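NTF2-like Protein (Anabaena variabilis ATCC 29413, PDB 3DMC) is of unknown function but has the cone-shaped NTF2-like fold of the SnoaL-like family, whose cavity in relatives often holds a small-molecule ligand. Local coordinates at residues Gln16-Phe21 and Lys32-Met36; Phe45-Phe50 and Glu62-Tyr66; Asn107-Ser112 and Tyr123-Ser129. All coordinates share one frame. Residue numbers count along the deposited sequence, not the author numbering.

Interaction 1. Residues Gln16-Phe21 and Lys32-Met36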
ATOM      1  N   GLN A  16      12.887   1.898  12.605  1.00 13.37           N
ATOM      2  CA  GLN A  16      13.770   3.039  12.868  1.00 13.64           C
ATOM      3  C   GLN A  16      13.623   4.025  11.734  1.00 13.49           C
ATOM      4  O   GLN A  16      13.516   5.219  11.945  1.00 11.78           O
ATOM      5  CB  GLN A  16      15.234   2.636  13.024  1.00 18.56           C
ATOM      6  CG  GLN A  16      16.131   3.824  13.353  1.00 24.05           C
ATOM      7  CD  GLN A  16      15.734   4.507  14.667  1.00 26.08           C
ATOM      8  OE1 GLN A  16      15.117   5.585  14.679  1.00 28.19           O
ATOM      9  NE2 GLN A  16      16.067   3.862  15.774  1.00 30.33           N
ATOM     10  N   GLY A  17      13.612   3.517  10.518  1.00 12.46           N
ATOM     11  CA  GLY A  17      13.359   4.359   9.336  1.00 13.56           C
ATOM     12  C   GLY A  17      12.056   5.119   9.428  1.00 10.34           C
ATOM     13  O   GLY A  17      11.990   6.317   9.069  1.00 12.49           O
ATOM     14  N   PHE A  18      11.031   4.448   9.946  1.00 12.77           N
ATOM     15  CA  PHE A  18       9.697   5.057  10.015  1.00 12.51           C
ATOM     16  C   PHE A  18       9.694   6.173  11.060  1.00 11.14           C
ATOM     17  O   PHE A  18       9.077   7.208  10.884  1.00  9.21           O
ATOM     18  CB  PHE A  18       8.576   4.062  10.276  1.00 16.01           C
ATOM     19  CG  PHE A  18       7.244   4.567   9.830  1.00 15.06           C
ATOM     20  CD1 PHE A  18       6.969   4.688   8.470  1.00 18.62           C
ATOM     21  CD2 PHE A  18       6.291   4.963  10.744  1.00 17.36           C
ATOM     22  CE1 PHE A  18       5.752   5.164   8.040  1.00 22.55           C
ATOM     23  CE2 PHE A  18       5.064   5.462  10.316  1.00 20.39           C
ATOM     24  CZ  PHE A  18       4.802   5.554   8.948  1.00 17.39           C
ATOM     25  N   GLU A  19      10.458   5.984  12.127  1.00 11.43           N
ATOM     26  CA  GLU A  19      10.627   7.071  13.109  1.00  9.34           C
ATOM     27  C   GLU A  19      11.245   8.293  12.444  1.00  9.51           C
ATOM     28  O   GLU A  19      10.780   9.394  12.621  1.00 11.21           O
ATOM     29  CB  GLU A  19      11.526   6.619  14.263  1.00 12.55           C
ATOM     30  CG  GLU A  19      10.851   5.647  15.176  1.00 14.94           C
ATOM     31  CD  GLU A  19       9.943   6.311  16.181  1.00 16.13           C
ATOM     32  OE1 GLU A  19      10.413   7.190  16.931  1.00 23.39           O
ATOM     33  OE2 GLU A  19       8.742   5.969  16.214  1.00 21.79           O
ATOM     34  N   PHE A  20      12.315   8.098  11.683  1.00 10.50           N
ATOM     35  CA  PHE A  20      12.992   9.232  11.026  1.00  7.69           C
ATOM     36  C   PHE A  20      12.114   9.855   9.928  1.00 10.71           C
ATOM     37  O   PHE A  20      12.182  11.062   9.661  1.00 11.65           O
ATOM     38  CB  PHE A  20      14.408   8.904  10.505  1.00  8.31           C
ATOM     39  CG  PHE A  20      15.374   8.596  11.615  1.00 12.83           C
ATOM     40  CD1 PHE A  20      15.221   9.208  12.832  1.00 18.48           C
ATOM     41  CD2 PHE A  20      16.403   7.687  11.454  1.00 16.97           C
ATOM     42  CE1 PHE A  20      16.076   8.931  13.894  1.00 23.28           C
ATOM     43  CE2 PHE A  20      17.269   7.403  12.514  1.00 16.71           C
ATOM     44  CZ  PHE A  20      17.091   8.032  13.735  1.00 17.32           C
ATOM     45  N   PHE A  21      11.252   9.027   9.349  1.00  8.23           N
ATOM     46  CA  PHE A  21      10.310   9.470   8.297  1.00  9.66           C
ATOM     47  C   PHE A  21       9.222  10.343   8.953  1.00  9.49           C
ATOM     48  O   PHE A  21       8.886  11.433   8.485  1.00 12.22           O
ATOM     49  CB  PHE A  21       9.705   8.239   7.608  1.00  9.04           C
ATOM     50  CG  PHE A  21       8.646   8.538   6.607  1.00  9.77           C
ATOM     51  CD1 PHE A  21       8.949   8.942   5.304  1.00 10.52           C
ATOM     52  CD2 PHE A  21       7.318   8.313   6.933  1.00 10.00           C
ATOM     53  CE1 PHE A  21       7.918   9.159   4.364  1.00  7.79           C
ATOM     54  CE2 PHE A  21       6.307   8.522   6.005  1.00 15.25           C
ATOM     55  CZ  PHE A  21       6.595   8.936   4.751  1.00  9.60           C
ATOM     56  N   LYS A  32      18.353  12.505   8.998  1.00 14.71           N
ATOM     57  CA  LYS A  32      18.457  11.271   9.781  1.00 15.47           C
ATOM     58  C   LYS A  32      17.897  10.123   8.945  1.00 12.67           C
ATOM     59  O   LYS A  32      18.454   9.030   8.915  1.00 14.25           O
ATOM     60  CB  LYS A  32      17.768  11.389  11.145  1.00 16.15           C
ATOM     61  CG  LYS A  32      18.583  12.213  12.126  1.00 19.77           C
ATOM     62  CD  LYS A  32      18.243  11.884  13.550  1.00 28.45           C
ATOM     63  CE  LYS A  32      19.070  12.724  14.534  1.00 36.82           C
ATOM     64  NZ  LYS A  32      20.526  12.399  14.474  1.00 39.91           N
ATOM     65  N   PHE A  33      16.789  10.402   8.254  1.00 12.48           N
ATOM     66  CA  PHE A  33      16.191   9.416   7.336  1.00 10.72           C
ATOM     67  C   PHE A  33      17.154   9.107   6.183  1.00 11.58           C
ATOM     68  O   PHE A  33      17.403   7.952   5.857  1.00 13.01           O
ATOM     69  CB  PHE A  33      14.821   9.882   6.799  1.00  9.77           C
ATOM     70  CG  PHE A  33      14.162   8.869   5.936  1.00 13.73           C
ATOM     71  CD1 PHE A  33      13.710   7.672   6.492  1.00  9.81           C
ATOM     72  CD2 PHE A  33      13.971   9.094   4.577  1.00 15.39           C
ATOM     73  CE1 PHE A  33      13.080   6.709   5.711  1.00  9.77           C
ATOM     74  CE2 PHE A  33      13.355   8.130   3.799  1.00 11.55           C
ATOM     75  CZ  PHE A  33      12.917   6.925   4.380  1.00 14.39           C
ATOM     76  N   LEU A  34      17.705  10.152   5.579  1.00 13.15           N
ATOM     77  CA  LEU A  34      18.598  10.004   4.428  1.00 13.19           C
ATOM     78  C   LEU A  34      19.836   9.182   4.780  1.00 13.71           C
ATOM     79  O   LEU A  34      20.333   8.383   3.987  1.00 13.58           O
ATOM     80  CB  LEU A  34      19.042  11.379   3.903  1.00 14.37           C
ATOM     81  CG  LEU A  34      17.988  12.223   3.200  1.00 16.90           C
ATOM     82  CD1 LEU A  34      18.495  13.637   2.973  1.00 13.81           C
ATOM     83  CD2 LEU A  34      17.558  11.581   1.871  1.00 17.06           C
ATOM     84  N   ASP A  35      20.304   9.380   6.001  1.00 15.03           N
ATOM     85  CA  ASP A  35      21.534   8.738   6.455  1.00 15.97           C
ATOM     86  C   ASP A  35      21.332   7.219   6.530  1.00 18.09           C
ATOM     87  O   ASP A  35      22.289   6.431   6.558  1.00 19.45           O
ATOM     88  CB  ASP A  35      21.991   9.295   7.808  1.00 16.58           C
ATOM     89  CG  ASP A  35      22.674  10.652   7.687  1.00 19.15           C
ATOM     90  OD1 ASP A  35      22.947  11.113   6.564  1.00 20.73           O
ATOM     91  OD2 ASP A  35      22.945  11.270   8.744  1.00 23.53           O
HETATM   92  N   MSE A  36      20.069   6.812   6.580  1.00 16.32           N
HETATM   93  CA  MSE A  36      19.765   5.394   6.712  1.00 15.78           C
HETATM   94  C   MSE A  36      19.533   4.739   5.377  1.00 13.62           C
HETATM   95  O   MSE A  36      19.234   3.546   5.318  1.00 14.37           O
HETATM   96  CB  MSE A  36      18.537   5.171   7.582  1.00 17.08           C
HETATM   97  CG  MSE A  36      18.854   5.041   9.040  1.00 21.53           C
HETATM   98 SE   MSE A  36      17.171   4.602   9.774  0.75 23.34          SE
HETATM   99  CE  MSE A  36      17.122   2.655   9.427  1.00 16.98           C
TER
HETATM  100  O   HOH W   1      14.601  12.487   9.241  1.00 19.80           O
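Gln16 starts the contact from the helix 9-27. Its CG lies 3.8 Å from SE of Met36, a selenomethionine. At Gly17 the Met36 CE methyl comes within 3.8 Å of Gly17 N, and Phe33 CD1 lies 3.4 Å from Gly17 O. Phe20 points at the second segment and makes the largest contact. Lys32 CB sits over one face of its ring, 3.8 Å from the centroid, in a CH-pi contact. Met36 SE lies at the ring edge, 3.6 Å from Phe20 CD2, a Met-aromatic contact. No direct hydrogen bond joins the segments, but a water donates to Phe20 O (2.8 Å) and accepts from Phe33 N (3.2 Å). Phe21 turns its ring edge to the face of Phe33, with centroids 6.0 Å apart. Phe33 also meets Phe64 of the helix 57-69. Such apolar packing of the long N-terminal helix on the short helix after it fits the helical side of the NTF2-like cone.

Interaction 2. Residues Phe45-Phe50 and Glu62-Tyr66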
ATOM      1  N   PHE A  45       7.056   6.788  -6.713  1.00 11.06           N
ATOM      2  CA  PHE A  45       6.005   7.721  -6.308  1.00 10.79           C
ATOM      3  C   PHE A  45       4.925   7.838  -7.416  1.00  8.81           C
ATOM      4  O   PHE A  45       5.201   7.675  -8.579  1.00 10.22           O
ATOM      5  CB  PHE A  45       6.656   9.062  -5.928  1.00 10.46           C
ATOM      6  CG  PHE A  45       5.717  10.071  -5.333  1.00 10.17           C
ATOM      7  CD1 PHE A  45       5.444  10.073  -3.976  1.00  9.68           C
ATOM      8  CD2 PHE A  45       5.129  11.047  -6.133  1.00  9.23           C
ATOM      9  CE1 PHE A  45       4.590  11.025  -3.426  1.00  9.34           C
ATOM     10  CE2 PHE A  45       4.276  11.987  -5.589  1.00 12.62           C
ATOM     11  CZ  PHE A  45       4.009  11.981  -4.239  1.00 12.03           C
ATOM     12  N   PRO A  46       3.656   8.076  -7.036  1.00  8.41           N
ATOM     13  CA  PRO A  46       2.623   7.837  -8.033  1.00  7.96           C
ATOM     14  C   PRO A  46       2.457   8.839  -9.145  1.00 10.34           C
ATOM     15  O   PRO A  46       1.987   8.477 -10.218  1.00 13.63           O
ATOM     16  CB  PRO A  46       1.332   7.792  -7.190  1.00 10.53           C
ATOM     17  CG  PRO A  46       1.805   7.446  -5.812  1.00 10.16           C
ATOM     18  CD  PRO A  46       3.103   8.153  -5.675  1.00  9.99           C
HETATM   19  N   MSE A  47       2.812  10.086  -8.874  1.00 10.70           N
HETATM   20  CA  MSE A  47       2.496  11.187  -9.794  1.00 12.79           C
HETATM   21  C   MSE A  47       3.416  12.375  -9.678  1.00 13.87           C
HETATM   22  O   MSE A  47       4.152  12.558  -8.715  1.00 12.21           O
HETATM   23  CB  MSE A  47       1.033  11.659  -9.614  1.00 12.79           C
HETATM   24  CG  MSE A  47       0.747  12.364  -8.325  1.00 16.29           C
HETATM   25 SE   MSE A  47      -1.155  12.923  -8.221  0.75 20.20          SE
HETATM   26  CE  MSE A  47      -1.020  14.865  -8.237  1.00 15.87           C
ATOM     27  N   GLY A  48       3.311  13.188 -10.703  1.00 14.84           N
ATOM     28  CA  GLY A  48       3.926  14.491 -10.757  1.00 16.83           C
ATOM     29  C   GLY A  48       5.366  14.390 -11.139  1.00 14.67           C
ATOM     30  O   GLY A  48       5.768  13.456 -11.821  1.00 14.30           O
ATOM     31  N   GLU A  49       6.113  15.376 -10.680  1.00 12.39           N
ATOM     32  CA  GLU A  49       7.531  15.511 -11.050  1.00 15.35           C
ATOM     33  C   GLU A  49       8.308  14.258 -10.736  1.00 13.60           C
ATOM     34  O   GLU A  49       9.218  13.889 -11.466  1.00 15.07           O
ATOM     35  CB  GLU A  49       8.188  16.682 -10.310  1.00 17.75           C
ATOM     36  CG  GLU A  49       9.731  16.685 -10.417  1.00 23.91           C
ATOM     37  CD  GLU A  49      10.351  17.784  -9.562  1.00 38.45           C
ATOM     38  OE1 GLU A  49       9.591  18.445  -8.807  1.00 35.19           O
ATOM     39  OE2 GLU A  49      11.587  17.988  -9.638  1.00 45.28           O
ATOM     40  N   PHE A  50       7.958  13.628  -9.620  1.00 12.21           N
ATOM     41  CA  PHE A  50       8.649  12.437  -9.124  1.00 10.89           C
ATOM     42  C   PHE A  50       7.912  11.124  -9.441  1.00 11.85           C
ATOM     43  O   PHE A  50       8.172  10.074  -8.864  1.00 10.72           O
ATOM     44  CB  PHE A  50       8.924  12.570  -7.622  1.00 11.95           C
ATOM     45  CG  PHE A  50       9.860  13.702  -7.272  1.00 13.48           C
ATOM     46  CD1 PHE A  50      11.233  13.503  -7.286  1.00 17.18           C
ATOM     47  CD2 PHE A  50       9.377  14.949  -6.944  1.00 12.34           C
ATOM     48  CE1 PHE A  50      12.110  14.541  -6.967  1.00 17.78           C
ATOM     49  CE2 PHE A  50      10.238  15.994  -6.634  1.00 15.75           C
ATOM     50  CZ  PHE A  50      11.615  15.790  -6.644  1.00 14.07           C
ATOM     51  N   GLU A  62      16.006  15.693  -2.886  1.00 13.55           N
ATOM     52  CA  GLU A  62      15.192  16.649  -3.635  1.00 15.45           C
ATOM     53  C   GLU A  62      13.723  16.363  -3.326  1.00 13.98           C
ATOM     54  O   GLU A  62      12.945  17.247  -2.989  1.00 15.15           O
ATOM     55  CB  GLU A  62      15.448  16.533  -5.123  1.00 18.00           C
ATOM     56  CG  GLU A  62      16.898  16.853  -5.473  1.00 26.81           C
ATOM     57  CD  GLU A  62      17.224  16.699  -6.951  1.00 32.35           C
ATOM     58  OE1 GLU A  62      16.323  16.354  -7.753  1.00 36.05           O
ATOM     59  OE2 GLU A  62      18.400  16.931  -7.297  1.00 43.74           O
ATOM     60  N   PHE A  63      13.385  15.096  -3.472  1.00 13.64           N
ATOM     61  CA  PHE A  63      12.001  14.635  -3.240  1.00 12.13           C
ATOM     62  C   PHE A  63      11.488  15.017  -1.831  1.00 12.09           C
ATOM     63  O   PHE A  63      10.403  15.636  -1.637  1.00 13.14           O
ATOM     64  CB  PHE A  63      11.916  13.123  -3.427  1.00 12.00           C
ATOM     65  CG  PHE A  63      10.594  12.567  -3.049  1.00 12.94           C
ATOM     66  CD1 PHE A  63       9.471  12.903  -3.770  1.00 17.22           C
ATOM     67  CD2 PHE A  63      10.465  11.733  -1.941  1.00 17.59           C
ATOM     68  CE1 PHE A  63       8.232  12.394  -3.429  1.00 17.53           C
ATOM     69  CE2 PHE A  63       9.208  11.231  -1.580  1.00 10.67           C
ATOM     70  CZ  PHE A  63       8.102  11.560  -2.345  1.00 18.44           C
ATOM     71  N   PHE A  64      12.272  14.667  -0.818  1.00 11.63           N
ATOM     72  CA  PHE A  64      11.785  14.862   0.566  1.00 12.54           C
ATOM     73  C   PHE A  64      11.706  16.360   0.912  1.00 12.56           C
ATOM     74  O   PHE A  64      10.809  16.813   1.615  1.00 12.48           O
ATOM     75  CB  PHE A  64      12.624  14.033   1.538  1.00 13.35           C
ATOM     76  CG  PHE A  64      12.316  12.571   1.452  1.00 15.40           C
ATOM     77  CD1 PHE A  64      11.031  12.116   1.727  1.00 10.62           C
ATOM     78  CD2 PHE A  64      13.265  11.657   1.061  1.00 18.27           C
ATOM     79  CE1 PHE A  64      10.716  10.751   1.644  1.00 11.05           C
ATOM     80  CE2 PHE A  64      12.941  10.299   0.965  1.00 17.65           C
ATOM     81  CZ  PHE A  64      11.660   9.860   1.259  1.00 16.57           C
ATOM     82  N   THR A  65      12.647  17.124   0.367  1.00 12.52           N
ATOM     83  CA  THR A  65      12.607  18.572   0.512  1.00 15.56           C
ATOM     84  C   THR A  65      11.350  19.161  -0.127  1.00 16.01           C
ATOM     85  O   THR A  65      10.693  20.053   0.416  1.00 19.91           O
ATOM     86  CB  THR A  65      13.850  19.235  -0.103  1.00 13.64           C
ATOM     87  OG1 THR A  65      15.017  18.745   0.572  1.00 16.57           O
ATOM     88  CG2 THR A  65      13.764  20.721   0.025  1.00 17.91           C
ATOM     89  N   TYR A  66      11.014  18.584  -1.264  1.00 16.36           N
ATOM     90  CA  TYR A  66       9.855  18.980  -2.060  1.00 15.56           C
ATOM     91  C   TYR A  66       8.594  18.679  -1.290  1.00 18.87           C
ATOM     92  O   TYR A  66       7.655  19.465  -1.267  1.00 19.15           O
ATOM     93  CB  TYR A  66       9.850  18.241  -3.407  1.00 17.22           C
ATOM     94  CG  TYR A  66       8.570  18.426  -4.196  1.00 22.45           C
ATOM     95  CD1 TYR A  66       8.221  19.679  -4.694  1.00 28.48           C
ATOM     96  CD2 TYR A  66       7.712  17.361  -4.442  1.00 25.26           C
ATOM     97  CE1 TYR A  66       7.051  19.871  -5.412  1.00 32.19           C
ATOM     98  CE2 TYR A  66       6.544  17.537  -5.171  1.00 27.42           C
ATOM     99  CZ  TYR A  66       6.215  18.796  -5.651  1.00 35.21           C
ATOM    100  OH  TYR A  66       5.050  18.998  -6.369  1.00 35.99           O
TER
HETATM  101  O   HOH W   2      13.961  18.198  -8.471  1.00 31.85           O
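Three phenylalanines and a tyrosine form an aromatic cluster between the end of strand 41-45, the loop after it and one side of the helix 57-69. The t rotamer of Phe63 (chi1 173°) places its ring at the corner of the cluster, where it offers its edge to the face of Phe45 and to the face of Phe50. The centroids are 5.1 Å from Phe45 and 5.2 Å from Phe50, with planes at 63° and 69°. Phe45 is also t, and its CD1 comes within 3.5 Å of Phe63 CZ. Phe50 takes the m rotamer (chi1 -64°), which lays its ring against the helix backbone. There Phe63 CA lies 3.9 Å from the Phe50 ring centroid, a CH-pi contact over the face. Tyr66, one turn after Glu62, is t as well. Its CD2 packs 3.6 Å from Phe50 CE2, with the two rings oblique. At the exposed rim, Glu49 and Glu62 both extend, with chi2 near 180°. One water donates to Glu49 OE2 (2.7 Å) and to Glu62 OE1 (3.1 Å). Arg59 forms long, weak ion pairs with both carboxylates. Phe43, on the same strand 41-45 as Phe45, also meets Phe63. No direct hydrogen bond crosses between the segments. The contact therefore rests on ring packing, while one water bridges the two acidic groups at its edge and Arg59 is a weak counter-charge to both.

Interaction 3. Residues Asn107-Ser112 and Tyr123-Ser129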
ATOM      1  N   ASN A 107      -4.880  12.310   4.395  1.00 10.00           N
ATOM      2  CA  ASN A 107      -4.792  11.129   3.531  1.00  6.88           C
ATOM      3  C   ASN A 107      -4.607   9.806   4.258  1.00  6.19           C
ATOM      4  O   ASN A 107      -4.362   9.730   5.473  1.00  8.21           O
ATOM      5  CB  ASN A 107      -3.678  11.332   2.498  1.00  8.65           C
ATOM      6  CG  ASN A 107      -4.052  10.859   1.111  1.00  9.62           C
ATOM      7  OD1 ASN A 107      -5.080  10.193   0.896  1.00 10.19           O
ATOM      8  ND2 ASN A 107      -3.183  11.190   0.128  1.00 10.03           N
ATOM      9  N   ARG A 108      -4.780   8.764   3.478  1.00  5.01           N
ATOM     10  CA  ARG A 108      -4.397   7.425   3.831  1.00  6.26           C
ATOM     11  C   ARG A 108      -3.248   7.084   2.897  1.00 10.17           C
ATOM     12  O   ARG A 108      -3.258   7.442   1.715  1.00  9.96           O
ATOM     13  CB  ARG A 108      -5.543   6.409   3.690  1.00  6.69           C
ATOM     14  CG  ARG A 108      -6.628   6.521   4.756  1.00 11.17           C
ATOM     15  CD  ARG A 108      -7.620   5.414   4.721  1.00 15.14           C
ATOM     16  NE  ARG A 108      -8.348   5.371   5.995  1.00 20.35           N
ATOM     17  CZ  ARG A 108      -8.705   4.254   6.614  1.00 19.45           C
ATOM     18  NH1 ARG A 108      -8.400   3.066   6.102  1.00 17.40           N
ATOM     19  NH2 ARG A 108      -9.377   4.326   7.747  1.00 22.11           N
ATOM     20  N   VAL A 109      -2.223   6.481   3.485  1.00  8.97           N
ATOM     21  CA  VAL A 109      -0.988   6.183   2.770  1.00  7.78           C
ATOM     22  C   VAL A 109      -0.466   4.828   3.162  1.00  7.75           C
ATOM     23  O   VAL A 109      -0.585   4.391   4.289  1.00  7.51           O
ATOM     24  CB  VAL A 109       0.102   7.242   3.054  1.00  8.07           C
ATOM     25  CG1 VAL A 109       1.306   7.067   2.090  1.00  8.32           C
ATOM     26  CG2 VAL A 109      -0.473   8.668   2.972  1.00  9.02           C
ATOM     27  N   ALA A 110       0.147   4.169   2.190  1.00  8.93           N
ATOM     28  CA  ALA A 110       0.971   3.026   2.477  1.00  6.93           C
ATOM     29  C   ALA A 110       2.360   3.307   1.932  1.00  7.50           C
ATOM     30  O   ALA A 110       2.531   3.652   0.788  1.00  8.94           O
ATOM     31  CB  ALA A 110       0.407   1.758   1.859  1.00  9.00           C
ATOM     32  N   VAL A 111       3.345   3.212   2.803  0.50  6.88           N
ATOM     33  CA  VAL A 111       4.733   3.235   2.356  0.50  8.45           C
ATOM     34  C   VAL A 111       5.396   1.915   2.698  0.50  9.09           C
ATOM     35  O   VAL A 111       5.278   1.380   3.803  0.50 10.53           O
ATOM     36  CB  VAL A 111       5.560   4.420   2.908  0.50  8.88           C
ATOM     37  CG1 VAL A 111       4.880   5.770   2.559  0.50  6.47           C
ATOM     38  CG2 VAL A 111       5.837   4.270   4.411  0.50  8.01           C
ATOM     39  N   SER A 112       6.112   1.431   1.699  1.00  9.11           N
ATOM     40  CA  SER A 112       6.772   0.148   1.713  1.00  7.22           C
ATOM     41  C   SER A 112       8.283   0.380   1.635  1.00  7.99           C
ATOM     42  O   SER A 112       8.741   1.138   0.794  1.00  9.34           O
ATOM     43  CB  SER A 112       6.283  -0.670   0.506  1.00  8.15           C
ATOM     44  OG  SER A 112       6.844  -1.960   0.487  1.00  8.89           O
ATOM     45  N   TYR A 123      11.994   2.357  -1.489  1.00 10.59           N
ATOM     46  CA  TYR A 123      10.798   2.990  -0.959  1.00  8.48           C
ATOM     47  C   TYR A 123       9.735   3.050  -2.038  1.00 10.56           C
ATOM     48  O   TYR A 123      10.022   3.373  -3.166  1.00  8.72           O
ATOM     49  CB  TYR A 123      11.216   4.402  -0.507  1.00 11.47           C
ATOM     50  CG  TYR A 123      10.154   5.410  -0.137  1.00 13.19           C
ATOM     51  CD1 TYR A 123       9.306   5.981  -1.095  1.00 12.22           C
ATOM     52  CD2 TYR A 123      10.047   5.847   1.162  1.00 14.99           C
ATOM     53  CE1 TYR A 123       8.367   6.963  -0.744  1.00  9.31           C
ATOM     54  CE2 TYR A 123       9.121   6.803   1.524  1.00 12.40           C
ATOM     55  CZ  TYR A 123       8.301   7.381   0.574  1.00  7.85           C
ATOM     56  OH  TYR A 123       7.392   8.325   0.997  1.00 16.10           O
ATOM     57  N   ARG A 124       8.497   2.752  -1.656  1.00  8.64           N
ATOM     58  CA  ARG A 124       7.356   2.844  -2.542  1.00  9.41           C
ATOM     59  C   ARG A 124       6.199   3.422  -1.761  1.00 11.69           C
ATOM     60  O   ARG A 124       5.919   2.954  -0.641  1.00  9.50           O
ATOM     61  CB  ARG A 124       6.950   1.467  -3.064  1.00  9.14           C
ATOM     62  CG  ARG A 124       8.040   0.783  -3.921  1.00  9.79           C
ATOM     63  CD  ARG A 124       7.812  -0.748  -4.022  1.00 10.51           C
ATOM     64  NE  ARG A 124       7.982  -1.364  -2.716  1.00 11.21           N
ATOM     65  CZ  ARG A 124       9.162  -1.581  -2.169  1.00 11.60           C
ATOM     66  NH1 ARG A 124      10.262  -1.327  -2.886  1.00 11.76           N
ATOM     67  NH2 ARG A 124       9.239  -2.086  -0.956  1.00 12.60           N
ATOM     68  N   GLU A 125       5.597   4.443  -2.355  1.00  9.72           N
ATOM     69  CA  GLU A 125       4.440   5.144  -1.802  1.00  9.76           C
ATOM     70  C   GLU A 125       3.173   4.950  -2.617  1.00  8.31           C
ATOM     71  O   GLU A 125       3.156   5.043  -3.854  1.00  9.69           O
ATOM     72  CB  GLU A 125       4.744   6.639  -1.609  1.00 10.27           C
ATOM     73  CG  GLU A 125       3.570   7.350  -0.926  1.00  7.31           C
ATOM     74  CD  GLU A 125       3.842   8.765  -0.458  1.00 16.17           C
ATOM     75  OE1 GLU A 125       5.014   9.138  -0.238  1.00 14.38           O
ATOM     76  OE2 GLU A 125       2.837   9.500  -0.295  1.00 17.45           O
ATOM     77  N   TYR A 126       2.102   4.666  -1.871  1.00  7.08           N
ATOM     78  CA  TYR A 126       0.757   4.442  -2.436  1.00  6.77           C
ATOM     79  C   TYR A 126      -0.273   5.328  -1.714  1.00  6.70           C
ATOM     80  O   TYR A 126      -0.203   5.498  -0.487  1.00  9.84           O
ATOM     81  CB  TYR A 126       0.325   2.981  -2.264  1.00  7.85           C
ATOM     82  CG  TYR A 126       1.269   1.917  -2.790  1.00  7.29           C
ATOM     83  CD1 TYR A 126       2.404   1.507  -2.061  1.00  9.01           C
ATOM     84  CD2 TYR A 126       1.026   1.298  -4.024  1.00  7.78           C
ATOM     85  CE1 TYR A 126       3.234   0.502  -2.528  1.00  7.17           C
ATOM     86  CE2 TYR A 126       1.895   0.296  -4.518  1.00 10.12           C
ATOM     87  CZ  TYR A 126       3.010  -0.085  -3.757  1.00  9.28           C
ATOM     88  OH  TYR A 126       3.853  -1.082  -4.234  1.00 12.06           O
ATOM     89  N   PHE A 127      -1.209   5.886  -2.480  1.00  8.11           N
ATOM     90  CA  PHE A 127      -2.279   6.771  -1.952  1.00  8.79           C
ATOM     91  C   PHE A 127      -3.555   5.958  -1.719  1.00  8.73           C
ATOM     92  O   PHE A 127      -4.004   5.251  -2.622  1.00  8.91           O
ATOM     93  CB  PHE A 127      -2.651   7.896  -2.955  1.00 10.91           C
ATOM     94  CG  PHE A 127      -1.508   8.794  -3.399  1.00 14.57           C
ATOM     95  CD1 PHE A 127      -0.363   8.930  -2.642  1.00  9.56           C
ATOM     96  CD2 PHE A 127      -1.642   9.568  -4.537  1.00 17.13           C
ATOM     97  CE1 PHE A 127       0.679   9.809  -3.047  1.00 17.96           C
ATOM     98  CE2 PHE A 127      -0.637  10.444  -4.950  1.00 18.41           C
ATOM     99  CZ  PHE A 127       0.526  10.564  -4.208  1.00 17.85           C
ATOM    100  N   GLY A 128      -4.164   6.117  -0.533  1.00  7.81           N
ATOM    101  CA  GLY A 128      -5.361   5.370  -0.136  1.00  4.81           C
ATOM    102  C   GLY A 128      -6.624   6.188   0.004  1.00  7.51           C
ATOM    103  O   GLY A 128      -7.685   5.637   0.242  1.00 10.00           O
ATOM    104  N   SER A 129      -6.499   7.511  -0.100  1.00 10.27           N
ATOM    105  CA  SER A 129      -7.656   8.396  -0.111  1.00 11.83           C
ATOM    106  C   SER A 129      -7.467   9.525  -1.134  1.00 12.72           C
ATOM    107  O   SER A 129      -6.627   9.443  -2.045  1.00 12.94           O
ATOM    108  CB  SER A 129      -7.926   8.938   1.298  1.00 11.83           C
ATOM    109  OG  SER A 129      -9.215   9.548   1.444  1.00 10.54           O
TER
HETATM  110  O   HOH W   3      -4.408  10.957  -2.602  1.00 15.21           O
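Strands 107-112 and 123-127 run antiparallel, with axes 4.7 Å apart at closest and directions at 166°. Ala110 with Tyr126 and Ser112 with Arg124 are hydrogen-bonded pairs. Ala110 N donates to Tyr126 O at 3.0 Å, and Ser112 N donates to Arg124 O at 2.8 Å. Val109 with Phe127 and Val111 with Glu125 are non-hydrogen-bonded pairs. Gly128 N continues the pattern to Arg108 O at 2.8 Å. On the face of Val109 and Val111, Val111 CG1 packs 4.0 Å from Glu125 CG, and Tyr123 OH donates to Glu125 OE1 (2.8 Å). An acetate, probably from the crystallisation liquor, lies about 3 Å from the Glu125 side chain. On the other face, Arg124 NH2 donates to Ser112 OG (2.8 Å) and forms a salt bridge with Asp114. Glu93 of the second subunit forms a salt bridge with Arg124 and hydrogen bonds with Ser112 and Tyr126. The chemistry differs by face: one, bearing Val111 and Glu125, turns to helix 9-27, and the other carries polar groups into the dimer interface.

From the N terminus, interaction 1 closes first, over the short turn between the helices 9-27 and 31-34. Interaction 2 follows and brings the loop after strand 41-45 to the helix 57-69, across strand 52-55. Interaction 3 closes last, as the final hairpin of the chain. The three lie in series, and none nests in or crosses another. They still touch in space. Phe64 packs on Phe33 and Phe21, joining the helical parts of interactions 1 and 2. Phe18 and Phe21 reach Val111, and Phe21 also reaches Tyr123, so helix 9-27 lies against the hairpin. Phe45 and Pro46 pack on Glu125 and Phe127. Interactions 2 and 3 both touch the second subunit.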